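Local coordinates for iron uptake protein A2 (Synechocystis sp., PDB 2VOZ) that binds ferric iron in the periplasm and is probably a substrate-binding subunit of an ABC transporter that imports it, at residues 160-163 and 169-172; 207-212 and 220-225. All blocks are in the same frame, centred on the assembly; numbering follows the deposited sequence. Where two conformers were deposited one is given.

In the fold
Contacts 1 and 2 hold two neighbouring parallel strands of one mixed sheet, 160-161 and 219-223, and their centres lie about 10 Å apart. The two are joined directly by a probable hydrogen bond from Ile221 N to Leu161 O. Contact 1, partly buried, ties the residues that follow strand 160-161 to helix 168-181 by a weak amide-to-carbonyl bond and by packing of a guanidinium beside a phenol ring. Contact 2 is wholly buried and packs helix 205-213 on the second strand with aliphatic carbons. Contact 1 includes Tyr169 and segment 220-225 ends at Tyr225; their hydroxyls approach each other, a probable hydrogen bond, where the iron-binding tyrosines gather.

Contact 1 of 2, residues 160-163 and 169-172; sequences ILVR and YNLS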
ATOM      1  N   ILE B 160      27.362 -21.276  15.151  1.00  9.04           N
ATOM      2  CA  ILE B 160      25.940 -21.455  14.828  1.00  9.95           C
ATOM      3  C   ILE B 160      25.087 -20.240  15.131  1.00  9.41           C
ATOM      4  O   ILE B 160      25.140 -19.654  16.234  1.00  9.29           O
ATOM      5  CB  ILE B 160      25.377 -22.693  15.559  1.00 10.21           C
ATOM      6  CG1 ILE B 160      26.204 -23.967  15.208  1.00 11.52           C
ATOM      7  CG2 ILE B 160      23.866 -22.864  15.260  1.00 11.51           C
ATOM      8  CD1 ILE B 160      26.241 -24.397  13.717  1.00 13.23           C
ATOM      9  N   LEU B 161      24.267 -19.843  14.153  1.00  8.07           N
ATOM     10  CA  LEU B 161      23.333 -18.737  14.326  1.00  7.85           C
ATOM     11  C   LEU B 161      21.881 -19.179  14.215  1.00  8.16           C
ATOM     12  O   LEU B 161      21.509 -19.791  13.236  1.00  7.85           O
ATOM     13  CB  LEU B 161      23.559 -17.714  13.233  1.00  8.28           C
ATOM     14  CG  LEU B 161      24.914 -17.033  13.360  1.00  7.62           C
ATOM     15  CD1 LEU B 161      25.285 -16.521  11.967  1.00  9.62           C
ATOM     16  CD2 LEU B 161      24.856 -15.883  14.379  1.00 11.64           C
ATOM     17  N   VAL B 162      21.084 -18.889  15.245  1.00  8.14           N
ATOM     18  CA  VAL B 162      19.648 -19.166  15.192  0.50  7.81           C
ATOM     19  C   VAL B 162      18.902 -18.149  16.036  1.00  9.33           C
ATOM     20  O   VAL B 162      19.483 -17.603  16.991  1.00  8.62           O
ATOM     21  CB  VAL B 162      19.342 -20.620  15.630  0.50  8.16           C
ATOM     22  CG1 VAL B 162      19.671 -20.818  17.118  0.50  8.82           C
ATOM     23  CG2 VAL B 162      17.882 -20.994  15.312  0.50  4.85           C
ATOM     24  N   ARG B 163      17.633 -17.895  15.675  1.00  8.87           N
ATOM     25  CA  ARG B 163      16.855 -16.882  16.402  1.00  9.40           C
ATOM     26  C   ARG B 163      16.399 -17.452  17.756  1.00  9.56           C
ATOM     27  O   ARG B 163      16.615 -18.624  18.045  1.00  8.99           O
ATOM     28  CB  ARG B 163      15.692 -16.417  15.550  1.00  9.21           C
ATOM     29  CG  ARG B 163      14.638 -17.502  15.363  1.00 10.74           C
ATOM     30  CD  ARG B 163      13.572 -17.075  14.376  1.00  9.50           C
ATOM     31  NE  ARG B 163      12.891 -15.832  14.746  1.00 11.00           N
ATOM     32  CZ  ARG B 163      12.070 -15.200  13.914  1.00  9.67           C
ATOM     33  NH1 ARG B 163      11.872 -15.693  12.692  1.00 13.11           N
ATOM     34  NH2 ARG B 163      11.460 -14.079  14.300  1.00 12.55           N
ATOM     35  N   TYR B 169       8.944 -21.348  14.697  1.00  8.73           N
ATOM     36  CA  TYR B 169       9.703 -22.192  13.762  1.00  8.26           C
ATOM     37  C   TYR B 169      10.737 -23.073  14.482  1.00  7.66           C
ATOM     38  O   TYR B 169      10.948 -24.231  14.109  1.00  7.05           O
ATOM     39  CB  TYR B 169      10.476 -21.371  12.720  1.00  9.21           C
ATOM     40  CG  TYR B 169       9.688 -20.254  12.073  1.00 10.67           C
ATOM     41  CD1 TYR B 169       8.324 -20.356  11.861  1.00 10.64           C
ATOM     42  CD2 TYR B 169      10.356 -19.093  11.663  1.00 11.33           C
ATOM     43  CE1 TYR B 169       7.629 -19.296  11.250  1.00 13.88           C
ATOM     44  CE2 TYR B 169       9.676 -18.062  11.052  1.00 14.06           C
ATOM     45  CZ  TYR B 169       8.339 -18.169  10.869  1.00 14.36           C
ATOM     46  OH  TYR B 169       7.688 -17.105  10.268  1.00 17.80           O
ATOM     47  N   ASN B 170      11.396 -22.510  15.480  1.00  7.68           N
ATOM     48  CA  ASN B 170      12.349 -23.266  16.305  1.00  8.21           C
ATOM     49  C   ASN B 170      11.642 -24.288  17.157  1.00  8.48           C
ATOM     50  O   ASN B 170      12.087 -25.434  17.240  1.00  9.42           O
ATOM     51  CB  ASN B 170      13.136 -22.320  17.208  1.00  8.12           C
ATOM     52  CG  ASN B 170      14.186 -21.543  16.470  1.00 10.52           C
ATOM     53  OD1 ASN B 170      14.653 -21.932  15.376  1.00  8.91           O
ATOM     54  ND2 ASN B 170      14.556 -20.404  17.053  1.00 10.30           N
ATOM     55  N   LEU B 171      10.552 -23.875  17.812  1.00  8.28           N
ATOM     56  CA  LEU B 171       9.753 -24.806  18.611  1.00  8.90           C
ATOM     57  C   LEU B 171       9.385 -26.024  17.755  1.00  8.72           C
ATOM     58  O   LEU B 171       9.516 -27.161  18.191  1.00  8.36           O
ATOM     59  CB  LEU B 171       8.468 -24.127  19.103  1.00  9.34           C
ATOM     60  CG  LEU B 171       8.648 -23.197  20.324  1.00 10.58           C
ATOM     61  CD1 LEU B 171       7.408 -22.336  20.579  1.00 14.37           C
ATOM     62  CD2 LEU B 171       9.011 -23.993  21.558  1.00 14.82           C
ATOM     63  N   SER B 172       8.963 -25.769  16.518  1.00  7.94           N
ATOM     64  CA  SER B 172       8.563 -26.871  15.655  1.00  7.01           C
ATOM     65  C   SER B 172       9.721 -27.765  15.182  1.00  8.24           C
ATOM     66  O   SER B 172       9.567 -29.012  15.094  1.00  7.49           O
ATOM     67  CB  SER B 172       7.715 -26.340  14.480  1.00  7.85           C
ATOM     68  OG  SER B 172       6.449 -25.894  14.997  1.00  7.91           O
TER
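Asn170 and Arg163 share most of the interface. The amide nitrogen ND2 of Asn170 lies 2.9 Å from Arg163 O, but the N-H points poorly at it (116°), and this hydrogen bond is weak; ND2 also bonds Pro164 O, and Trp345 NE1 donates to Arg163 O as well. ND2 sits 3.4 Å from Arg163 CG too. On the other branch of the amide, OD1 accepts from Arg131 NH2 and, in one of two conformers of Val162, is brushed by its CG2 at 3.4 Å. Helix 168-181 follows strand 160-161 after a short loop, a beta-alpha connection of the periplasmic binding protein fold, and Asn170 in the first turn of that helix reaches back to Arg163. With CG beside the backbone N (chi1 -75°), its amide extends toward the loop. An alanine here would probably leave Arg131 NH2 without this acceptor, and Pro164 O and, more weakly, Arg163 O without the ND2 donor. Further out, the guanidinium of Arg163 approaches the Tyr169 ring obliquely, its NH1 3.6 Å from CE2, with the two planes 78° apart. NH1 has a long, weak ion pair with Asp205. Tyr169 is an iron ligand, and in this apo structure its OH hydrogen-bonds to the hydroxyl of Tyr226, another ligand.

Contact 2 of 2, residues 207-212 and 220-225; sequences AQIRAI and AIANSY
Gln208 meets Ala220 through aliphatic carbon, CB to CB at 3.7 Å, while its flat amide lays neither face nor edge on strand 220-223. A bend at chi2 (-51°) carries that amide away from the strand, where NE2 bonds the backbone oxygens of Glu202 and Asn204. The flat groups of the other segment also avoid the helix: the Asn223 side chain starts out away from it, and ND2 donates in the amide plane to Tyr225 OH at 3.1 Å, nearly straight at 161°. Ile212 presses its CD1 against Ala220, 3.6 Å from the backbone N and 3.7 Å from CB, so the alanine methyl is held between this tip and Gln208 CB. A turn back, Ile209 CG1 faces Ala222 CB at a looser 4.3 Å. Alanines alternate with Ile221 and Asn223 along the strand, giving the helix a low surface, and the axes close to 7.9 Å while running at 140° to each other. This is the helix-on-sheet layering of the periplasmic binding protein fold; Arg210 of the same helix forms salt bridges with Asp238 and with Glu66 of the second subunit. The strand leads straight into helix 224-232 with the iron ligands Tyr225 and Tyr226. Because the Gln208 and Asn223 amides are bonded away from the interface, the aliphatic packing depends on close fit at Ala220 and is looser at Ala222.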
ATOM      1  N   ALA B 207      17.873 -12.095   9.838  1.00  7.80           N
ATOM      2  CA  ALA B 207      19.007 -11.593  10.647  1.00  8.47           C
ATOM      3  C   ALA B 207      20.099 -12.659  10.779  1.00  8.85           C
ATOM      4  O   ALA B 207      21.295 -12.348  10.843  1.00  8.30           O
ATOM      5  CB  ALA B 207      18.528 -11.138  12.083  1.00  9.20           C
ATOM      6  N   GLN B 208      19.711 -13.936  10.876  1.00  7.97           N
ATOM      7  CA  GLN B 208      20.740 -15.000  10.970  1.00  7.47           C
ATOM      8  C   GLN B 208      21.523 -15.143   9.653  1.00  8.23           C
ATOM      9  O   GLN B 208      22.735 -15.371   9.634  1.00  8.97           O
ATOM     10  CB  GLN B 208      20.103 -16.335  11.370  1.00  8.41           C
ATOM     11  CG  GLN B 208      19.035 -16.179  12.479  1.00  9.87           C
ATOM     12  CD  GLN B 208      19.555 -15.387  13.680  1.00 11.10           C
ATOM     13  OE1 GLN B 208      20.707 -15.559  14.103  1.00  9.67           O
ATOM     14  NE2 GLN B 208      18.691 -14.553  14.265  1.00 10.34           N
ATOM     15  N   ILE B 209      20.807 -15.036   8.547  1.00  7.86           N
ATOM     16  CA  ILE B 209      21.464 -15.161   7.223  1.00  8.13           C
ATOM     17  C   ILE B 209      22.414 -13.968   7.065  1.00  8.91           C
ATOM     18  O   ILE B 209      23.580 -14.136   6.669  1.00  9.69           O
ATOM     19  CB  ILE B 209      20.417 -15.144   6.116  1.00  7.87           C
ATOM     20  CG1 ILE B 209      19.415 -16.296   6.332  1.00  7.17           C
ATOM     21  CG2 ILE B 209      21.066 -15.301   4.727  1.00  7.88           C
ATOM     22  CD1 ILE B 209      18.257 -16.289   5.303  1.00 10.37           C
ATOM     23  N   ARG B 210      21.930 -12.777   7.413  1.00  8.38           N
ATOM     24  CA  ARG B 210      22.785 -11.588   7.301  1.00  8.56           C
ATOM     25  C   ARG B 210      23.993 -11.652   8.220  1.00  8.75           C
ATOM     26  O   ARG B 210      25.070 -11.144   7.870  1.00 10.62           O
ATOM     27  CB  ARG B 210      21.997 -10.325   7.566  1.00  8.46           C
ATOM     28  CG  ARG B 210      20.963 -10.041   6.476  1.00  8.09           C
ATOM     29  CD  ARG B 210      20.394  -8.623   6.741  1.00  7.53           C
ATOM     30  NE  ARG B 210      19.210  -8.365   5.942  1.00  8.79           N
ATOM     31  CZ  ARG B 210      19.237  -7.934   4.677  1.00 10.60           C
ATOM     32  NH1 ARG B 210      20.410  -7.720   4.055  1.00  8.01           N
ATOM     33  NH2 ARG B 210      18.084  -7.725   4.022  1.00 10.63           N
ATOM     34  N   ALA B 211      23.818 -12.314   9.366  1.00  9.25           N
ATOM     35  CA  ALA B 211      24.906 -12.409  10.366  1.00  9.63           C
ATOM     36  C   ALA B 211      26.066 -13.237   9.796  1.00  9.86           C
ATOM     37  O   ALA B 211      27.226 -12.976  10.120  1.00 11.56           O
ATOM     38  CB  ALA B 211      24.386 -13.000  11.687  1.00  8.24           C
ATOM     39  N   ILE B 212      25.759 -14.196   8.918  1.00 10.11           N
ATOM     40  CA  ILE B 212      26.825 -14.982   8.265  1.00  9.38           C
ATOM     41  C   ILE B 212      27.595 -14.031   7.380  1.00 11.01           C
ATOM     42  O   ILE B 212      28.825 -14.032   7.404  1.00 11.08           O
ATOM     43  CB  ILE B 212      26.260 -16.126   7.432  1.00  9.91           C
ATOM     44  CG1 ILE B 212      25.495 -17.100   8.349  1.00  8.12           C
ATOM     45  CG2 ILE B 212      27.406 -16.895   6.699  1.00  9.68           C
ATOM     46  CD1 ILE B 212      24.775 -18.237   7.539  1.00 10.92           C
ATOM     47  N   ALA B 220      23.720 -20.915   9.716  1.00  8.77           N
ATOM     48  CA  ALA B 220      22.471 -20.461  10.341  1.00  9.23           C
ATOM     49  C   ALA B 220      21.393 -21.465  10.037  1.00  9.39           C
ATOM     50  O   ALA B 220      21.475 -22.196   9.025  1.00  9.88           O
ATOM     51  CB  ALA B 220      22.045 -19.107   9.822  1.00  8.47           C
ATOM     52  N   ILE B 221      20.378 -21.493  10.915  1.00  8.36           N
ATOM     53  CA  ILE B 221      19.169 -22.273  10.661  1.00  9.11           C
ATOM     54  C   ILE B 221      18.058 -21.264  10.414  1.00  8.02           C
ATOM     55  O   ILE B 221      17.864 -20.361  11.238  1.00  8.64           O
ATOM     56  CB  ILE B 221      18.809 -23.135  11.886  1.00  9.29           C
ATOM     57  CG1 ILE B 221      19.972 -24.112  12.194  1.00 10.35           C
ATOM     58  CG2 ILE B 221      17.513 -23.939  11.618  1.00 10.92           C
ATOM     59  CD1 ILE B 221      19.756 -24.965  13.467  1.00 11.77           C
ATOM     60  N   ALA B 222      17.403 -21.345   9.255  1.00  7.86           N
ATOM     61  CA  ALA B 222      16.322 -20.396   8.919  1.00  7.96           C
ATOM     62  C   ALA B 222      15.487 -20.980   7.821  1.00  8.30           C
ATOM     63  O   ALA B 222      15.855 -21.976   7.213  1.00  8.45           O
ATOM     64  CB  ALA B 222      16.861 -19.015   8.520  1.00  8.10           C
ATOM     65  N   ASN B 223      14.302 -20.421   7.611  1.00  8.16           N
ATOM     66  CA  ASN B 223      13.443 -20.964   6.576  1.00  8.26           C
ATOM     67  C   ASN B 223      13.922 -20.636   5.171  1.00  8.38           C
ATOM     68  O   ASN B 223      14.573 -19.599   4.955  1.00  8.77           O
ATOM     69  CB  ASN B 223      12.030 -20.485   6.775  1.00  8.20           C
ATOM     70  CG  ASN B 223      11.382 -21.121   8.012  1.00  8.16           C
ATOM     71  OD1 ASN B 223      11.826 -22.177   8.502  1.00  8.41           O
ATOM     72  ND2 ASN B 223      10.316 -20.488   8.501  1.00  9.58           N
ATOM     73  N   SER B 224      13.516 -21.503   4.248  1.00  9.23           N
ATOM     74  CA  SER B 224      13.835 -21.432   2.834  1.00  9.13           C
ATOM     75  C   SER B 224      13.420 -20.097   2.167  1.00  9.00           C
ATOM     76  O   SER B 224      14.214 -19.507   1.409  1.00  7.70           O
ATOM     77  CB  SER B 224      13.149 -22.627   2.111  1.00  9.45           C
ATOM     78  OG  SER B 224      11.755 -22.661   2.399  1.00  9.41           O
ATOM     79  N   TYR B 225      12.196 -19.628   2.413  1.00  8.24           N
ATOM     80  CA  TYR B 225      11.683 -18.470   1.646  1.00  8.77           C
ATOM     81  C   TYR B 225      12.403 -17.154   1.944  1.00  8.99           C
ATOM     82  O   TYR B 225      12.362 -16.241   1.136  1.00  9.79           O
ATOM     83  CB  TYR B 225      10.173 -18.298   1.852  1.00  9.77           C
ATOM     84  CG  TYR B 225       9.775 -18.244   3.291  1.00  7.24           C
ATOM     85  CD1 TYR B 225       9.691 -17.027   3.981  1.00  8.37           C
ATOM     86  CD2 TYR B 225       9.479 -19.410   3.982  1.00  6.68           C
ATOM     87  CE1 TYR B 225       9.340 -16.999   5.331  1.00  6.80           C
ATOM     88  CE2 TYR B 225       9.097 -19.376   5.325  1.00  9.57           C
ATOM     89  CZ  TYR B 225       9.054 -18.175   5.994  1.00  8.17           C
ATOM     90  OH  TYR B 225       8.687 -18.140   7.332  1.00 11.19           O
TER